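Local coordinates for redox-sensing transcriptional repressor Rex (Thermoanaerobacter ethanolicus, PDB 3WG9), which acts as a homodimeric transcriptional repressor that binds DNA and probably adjusts transcription to the cellular NADH/NAD+ redox state, at residues Tyr85-Ile90 and Phe110-Ile115; Gly150-Pro155 and Lys172-Phe177. All blocks are in the same frame, centred on the assembly; numbering follows the deposited sequence.

In the fold
Both contacts belong to the parallel sheet of the Rossmann-type nucleotide-binding domain, and their centres lie about 11 Å apart. Contact 1 comes first along the chain, joining strands 85-90 and 110-117, which helix 94-102 connects; contact 2 follows, joining strands 149-152 and 173-176, which helix 159-168 connects. Strands 85-90 and 149-152 are neighbours in the sheet, so the two pairs sit side by side: Ile90 N lies 2.8 Å from Ile151 O, and Ile90 O 2.7 Å from Cys153 N. The glycine-rich turn after Ile90 is predicted to bind NAD(+), and its Asn94 and Leu95 do so in other structures of this protein. Both contacts touch the second subunit, placing the dimer interface close to the sheet.

Contact 1 (Tyr85-Ile90 and Phe110-Ile115)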
loop_
_atom_site.group_PDB
_atom_site.type_symbol
_atom_site.label_atom_id
_atom_site.label_comp_id
_atom_site.label_asym_id
_atom_site.label_seq_id
_atom_site.Cartn_x
_atom_site.Cartn_y
_atom_site.Cartn_z
ATOM N N TYR B 85 -17.144 9.728 4.774
ATOM C CA TYR B 85 -16.758 8.929 5.932
ATOM C C TYR B 85 -15.990 9.905 6.841
ATOM O O TYR B 85 -15.107 10.641 6.388
ATOM C CB TYR B 85 -15.813 7.759 5.507
ATOM C CG TYR B 85 -16.464 6.844 4.503
ATOM C CD1 TYR B 85 -17.334 5.831 4.916
ATOM C CD2 TYR B 85 -16.300 7.068 3.137
ATOM C CE1 TYR B 85 -18.028 5.045 3.975
ATOM C CE2 TYR B 85 -16.993 6.294 2.173
ATOM C CZ TYR B 85 -17.868 5.298 2.615
ATOM O OH TYR B 85 -18.542 4.525 1.683
ATOM N N ASN B 86 -16.349 9.909 8.109
ATOM C CA ASN B 86 -15.628 10.720 9.101
ATOM C C ASN B 86 -14.443 9.905 9.636
ATOM O O ASN B 86 -14.640 8.778 10.068
ATOM C CB ASN B 86 -16.579 11.044 10.232
ATOM C CG ASN B 86 -17.731 11.971 9.776
ATOM O OD1 ASN B 86 -17.604 12.658 8.755
ATOM N ND2 ASN B 86 -18.857 11.919 10.489
ATOM N N THR B 87 -13.256 10.497 9.582
ATOM C CA THR B 87 -12.018 9.880 9.991
ATOM C C THR B 87 -11.362 10.649 11.121
ATOM O O THR B 87 -11.546 11.868 11.277
ATOM C CB THR B 87 -11.043 9.787 8.790
ATOM O OG1 THR B 87 -10.606 11.107 8.418
ATOM C CG2 THR B 87 -11.766 9.087 7.604
ATOM N N ILE B 88 -10.551 9.952 11.886
ATOM C CA ILE B 88 -9.600 10.570 12.762
ATOM C C ILE B 88 -8.284 9.890 12.522
ATOM O O ILE B 88 -8.244 8.751 12.077
ATOM C CB ILE B 88 -9.972 10.404 14.252
ATOM C CG1 ILE B 88 -10.107 8.926 14.662
ATOM C CG2 ILE B 88 -11.288 11.123 14.548
ATOM C CD1 ILE B 88 -10.550 8.713 16.135
ATOM N N ILE B 89 -7.202 10.587 12.840
ATOM C CA ILE B 89 -5.866 9.977 12.786
ATOM C C ILE B 89 -5.339 9.963 14.179
ATOM O O ILE B 89 -5.414 11.005 14.888
ATOM C CB ILE B 89 -4.972 10.889 11.888
ATOM C CG1 ILE B 89 -5.454 10.721 10.451
ATOM C CG2 ILE B 89 -3.483 10.511 11.969
ATOM C CD1 ILE B 89 -4.715 11.609 9.417
ATOM N N ILE B 90 -4.762 8.826 14.572
ATOM C CA ILE B 90 -4.084 8.693 15.839
ATOM C C ILE B 90 -2.560 8.707 15.540
ATOM O O ILE B 90 -2.035 7.851 14.779
ATOM C CB ILE B 90 -4.396 7.387 16.571
ATOM C CG1 ILE B 90 -5.902 7.038 16.592
ATOM C CG2 ILE B 90 -3.755 7.431 18.009
ATOM C CD1 ILE B 90 -6.738 8.177 17.140
ATOM N N PHE B 110 -13.268 11.411 2.431
ATOM C CA PHE B 110 -12.776 11.036 3.724
ATOM C C PHE B 110 -12.526 12.272 4.576
ATOM O O PHE B 110 -11.493 12.952 4.487
ATOM C CB PHE B 110 -11.567 10.113 3.580
ATOM C CG PHE B 110 -11.883 8.846 2.810
ATOM C CD1 PHE B 110 -12.250 7.689 3.483
ATOM C CD2 PHE B 110 -11.861 8.835 1.430
ATOM C CE1 PHE B 110 -12.538 6.519 2.800
ATOM C CE2 PHE B 110 -12.131 7.658 0.728
ATOM C CZ PHE B 110 -12.474 6.515 1.400
ATOM N N ASN B 111 -13.500 12.556 5.417
ATOM C CA ASN B 111 -13.482 13.831 6.089
ATOM C C ASN B 111 -12.771 13.774 7.427
ATOM O O ASN B 111 -13.327 13.261 8.393
ATOM C CB ASN B 111 -14.918 14.339 6.213
ATOM C CG ASN B 111 -15.519 14.723 4.849
ATOM O OD1 ASN B 111 -16.712 14.550 4.614
ATOM N ND2 ASN B 111 -14.680 15.213 3.944
ATOM N N LEU B 112 -11.548 14.286 7.486
ATOM C CA LEU B 112 -10.763 14.198 8.705
ATOM C C LEU B 112 -11.312 15.125 9.806
ATOM O O LEU B 112 -11.287 16.331 9.610
ATOM C CB LEU B 112 -9.299 14.588 8.438
ATOM C CG LEU B 112 -8.363 14.478 9.654
ATOM C CD1 LEU B 112 -8.180 13.016 10.115
ATOM C CD2 LEU B 112 -6.974 15.036 9.306
ATOM N N LYS B 113 -11.714 14.575 10.960
ATOM C CA LYS B 113 -12.350 15.346 12.051
ATOM C C LYS B 113 -11.443 15.695 13.205
ATOM O O LYS B 113 -11.782 16.547 14.010
ATOM C CB LYS B 113 -13.563 14.601 12.607
ATOM C CG LYS B 113 -14.597 14.333 11.598
ATOM C CD LYS B 113 -15.086 15.626 10.975
ATOM C CE LYS B 113 -15.873 15.292 9.744
ATOM N NZ LYS B 113 -16.758 16.396 9.285
ATOM N N GLY B 114 -10.304 15.019 13.338
ATOM C CA GLY B 114 -9.445 15.248 14.486
ATOM C C GLY B 114 -8.197 14.401 14.360
ATOM O O GLY B 114 -8.202 13.372 13.652
ATOM N N ILE B 115 -7.143 14.866 15.021
ATOM C CA ILE B 115 -5.883 14.185 15.135
ATOM C C ILE B 115 -5.554 14.062 16.615
ATOM O O ILE B 115 -5.799 14.983 17.397
ATOM C CB ILE B 115 -4.749 14.971 14.389
ATOM C CG1 ILE B 115 -5.008 15.096 12.894
ATOM C CG2 ILE B 115 -3.330 14.434 14.685
ATOM C CD1 ILE B 115 -3.946 16.042 12.271
HETATM O O HOH W 1 -9.182 11.628 6.189
#
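Thr87 and Leu112 pair across two parallel strands, with both side chains on the same face of the sheet, and bonds grip the Thr87 backbone at both ends: Thr87 N donates to Asn111 O from above the carbonyl plane, and Thr87 O receives Lys113 N at 2.7 Å. The hydroxyl, set between the backbone N and the carbonyl carbon (chi1 69°), has a water 2.7 Å from Thr87 OG1 that also donates to Phe110 O. Leu112 CD1 comes within 3.5 Å of Thr87 OG1 and packs against Ile89 CG1 at 3.6 Å, the Leu112 and Ile89 side chains crossing at about a right angle. Strand 85-90, helix 94-102 and strand 110-117 form the first beta-alpha-beta unit of the Rossmann fold, and Ala100 of the helix touches Ile89 and Leu112. At Lys113 the register slips by one residue, so Ile89 N bonds to Gly114 O at 3.1 Å while the buried Gly114 N finds no partner. Toward the other end, the Tyr85 and Phe110 rings lie side by side, 26° from parallel but slid apart; Tyr85 CD2 meets Phe110 CE1 at 3.8 Å. Ser203 and Leu199 of the second subunit pack on Tyr85 and Phe110, respectively, and Tyr85 OH is hydrogen-bonded to Gly80 O.

Contact 2 (Gly150-Pro155 and Lys172-Phe177); sequences GILCIP and KAIWNF
Ile151 meets the edges of two aromatic rings from segment 172-177 at once. Its CG2, anti to the backbone N, lies near the plane of the Phe177 ring, with Ile151 CG2 3.7 Å from Phe177 CE2. Its other branch runs alongside Trp175, putting Ile151 CD1 at the indole edge, 4.0 Å from Trp175 CE3. The two rings also touch each other: Phe177 CE2 stands 3.6 Å above the Trp175 plane, offset toward the rim. An alanine at Ile151 would probably open a gap beside both ring edges and leave Phe177 freer to turn. Cys153 adds an oblique sulfur-aromatic contact, its SG 4.9 Å from the centroid of the Phe177 ring.

The backbones of strands 149-152 and 173-176 pair in parallel within a further beta-alpha-beta unit of the Rossmann domain. Leu152 N donates to Trp175 O at 2.8 Å, and Phe177 N donates in the carbonyl plane to Leu152 O at 3.0 Å, carrying the ladder one residue past the strand. On the face that bears Leu152 and Ile174, Leu152 CG packs 3.8 Å from Ile174 CG2, next to helix 159-168. Trp175 NE1 is hydrogen-bonded to Ser198 OG of the second subunit. Phe177 contacts NADH in another structure of this protein, as does nearby Ile154; the apolar surround that Ile151, Cys153 and Trp175 give the Phe177 ring is consistent with a wall of the cofactor site, and the hydrogen bond of Phe177 O to Tyr102 OH of the second subunit would tie that wall to the dimer partner.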
loop_
_atom_site.group_PDB
_atom_site.type_symbol
_atom_site.label_atom_id
_atom_site.label_comp_id
_atom_site.label_asym_id
_atom_site.label_seq_id
_atom_site.Cartn_x
_atom_site.Cartn_y
_atom_site.Cartn_z
ATOM N N GLY B 150 -10.824 4.920 12.126
ATOM C CA GLY B 150 -9.662 5.400 12.932
ATOM C C GLY B 150 -8.402 4.982 12.148
ATOM O O GLY B 150 -8.224 3.821 11.744
ATOM N N ILE B 151 -7.543 5.937 11.844
ATOM C CA ILE B 151 -6.307 5.617 11.113
ATOM C C ILE B 151 -5.158 5.620 12.098
ATOM O O ILE B 151 -5.001 6.625 12.836
ATOM C CB ILE B 151 -6.070 6.703 10.073
ATOM C CG1 ILE B 151 -7.316 6.808 9.182
ATOM C CG2 ILE B 151 -4.696 6.462 9.293
ATOM C CD1 ILE B 151 -7.312 7.982 8.171
ATOM N N LEU B 152 -4.387 4.524 12.164
ATOM C CA LEU B 152 -3.385 4.360 13.197
ATOM C C LEU B 152 -2.017 4.679 12.635
ATOM O O LEU B 152 -1.563 3.991 11.689
ATOM C CB LEU B 152 -3.360 2.941 13.819
ATOM C CG LEU B 152 -4.580 2.364 14.537
ATOM C CD1 LEU B 152 -4.212 0.933 15.020
ATOM C CD2 LEU B 152 -5.011 3.228 15.732
ATOM N N CYS B 153 -1.404 5.752 13.145
ATOM C CA CYS B 153 -0.063 6.195 12.676
ATOM C C CYS B 153 0.850 6.377 13.898
ATOM O O CYS B 153 1.584 7.358 14.032
ATOM C CB CYS B 153 -0.258 7.545 11.990
ATOM S SG CYS B 153 -1.215 7.416 10.445
ATOM N N ILE B 154 0.676 5.530 14.891
ATOM C CA ILE B 154 1.467 5.648 16.118
ATOM C C ILE B 154 2.522 4.564 16.198
ATOM O O ILE B 154 2.509 3.626 15.391
ATOM C CB ILE B 154 0.568 5.494 17.333
ATOM C CG1 ILE B 154 -0.551 4.478 17.076
ATOM C CG2 ILE B 154 0.004 6.851 17.732
ATOM C CD1 ILE B 154 -1.122 4.049 18.380
ATOM N N PRO B 155 3.437 4.643 17.187
ATOM C CA PRO B 155 4.409 3.545 17.281
ATOM C C PRO B 155 3.736 2.248 17.721
ATOM O O PRO B 155 2.624 2.280 18.228
ATOM C CB PRO B 155 5.383 4.024 18.371
ATOM C CG PRO B 155 5.035 5.430 18.671
ATOM C CD PRO B 155 3.613 5.636 18.265
ATOM N N LYS B 172 -15.927 1.856 13.483
ATOM C CA LYS B 172 -16.383 0.789 12.539
ATOM C C LYS B 172 -15.257 0.166 11.723
ATOM O O LYS B 172 -15.371 -0.962 11.222
ATOM C CB LYS B 172 -17.437 1.309 11.550
ATOM C CG LYS B 172 -18.707 1.933 12.243
ATOM C CD LYS B 172 -19.687 2.399 11.120
ATOM C CE LYS B 172 -21.056 2.847 11.680
ATOM N NZ LYS B 172 -20.894 3.998 12.608
ATOM N N ALA B 173 -14.162 0.913 11.558
ATOM C CA ALA B 173 -13.029 0.423 10.774
ATOM C C ALA B 173 -11.771 1.098 11.280
ATOM O O ALA B 173 -11.817 2.275 11.741
ATOM C CB ALA B 173 -13.222 0.894 9.336
ATOM N N ILE B 174 -10.665 0.384 11.080
ATOM C CA ILE B 174 -9.347 0.858 11.401
ATOM C C ILE B 174 -8.463 0.669 10.199
ATOM O O ILE B 174 -8.408 -0.432 9.587
ATOM C CB ILE B 174 -8.760 0.050 12.611
ATOM C CG1 ILE B 174 -9.532 0.503 13.879
ATOM C CG2 ILE B 174 -7.249 0.356 12.762
ATOM C CD1 ILE B 174 -9.152 -0.300 15.141
ATOM N N TRP B 175 -7.787 1.760 9.835
ATOM C CA TRP B 175 -6.787 1.697 8.748
ATOM C C TRP B 175 -5.417 1.757 9.422
ATOM O O TRP B 175 -5.031 2.764 10.026
ATOM C CB TRP B 175 -7.027 2.866 7.769
ATOM C CG TRP B 175 -6.345 2.728 6.441
ATOM C CD1 TRP B 175 -6.056 1.553 5.782
ATOM C CD2 TRP B 175 -5.913 3.781 5.587
ATOM N NE1 TRP B 175 -5.495 1.817 4.537
ATOM C CE2 TRP B 175 -5.369 3.180 4.408
ATOM C CE3 TRP B 175 -5.962 5.169 5.672
ATOM C CZ2 TRP B 175 -4.796 3.922 3.389
ATOM C CZ3 TRP B 175 -5.403 5.925 4.628
ATOM C CH2 TRP B 175 -4.891 5.294 3.471
ATOM N N ASN B 176 -4.700 0.637 9.406
ATOM C CA ASN B 176 -3.561 0.462 10.315
ATOM C C ASN B 176 -2.235 0.594 9.529
ATOM O O ASN B 176 -1.964 -0.260 8.721
ATOM C CB ASN B 176 -3.615 -0.945 10.932
ATOM C CG ASN B 176 -2.369 -1.274 11.764
ATOM O OD1 ASN B 176 -1.744 -0.385 12.371
ATOM N ND2 ASN B 176 -1.957 -2.549 11.725
ATOM N N PHE B 177 -1.445 1.635 9.769
ATOM C CA PHE B 177 -0.126 1.790 9.106
ATOM C C PHE B 177 1.060 1.125 9.815
ATOM O O PHE B 177 2.191 1.190 9.323
ATOM C CB PHE B 177 0.213 3.253 8.928
ATOM C CG PHE B 177 -0.515 3.862 7.775
ATOM C CD1 PHE B 177 0.080 3.877 6.513
ATOM C CD2 PHE B 177 -1.840 4.232 7.929
ATOM C CE1 PHE B 177 -0.591 4.397 5.410
ATOM C CE2 PHE B 177 -2.531 4.765 6.833
ATOM C CZ PHE B 177 -1.917 4.814 5.583
#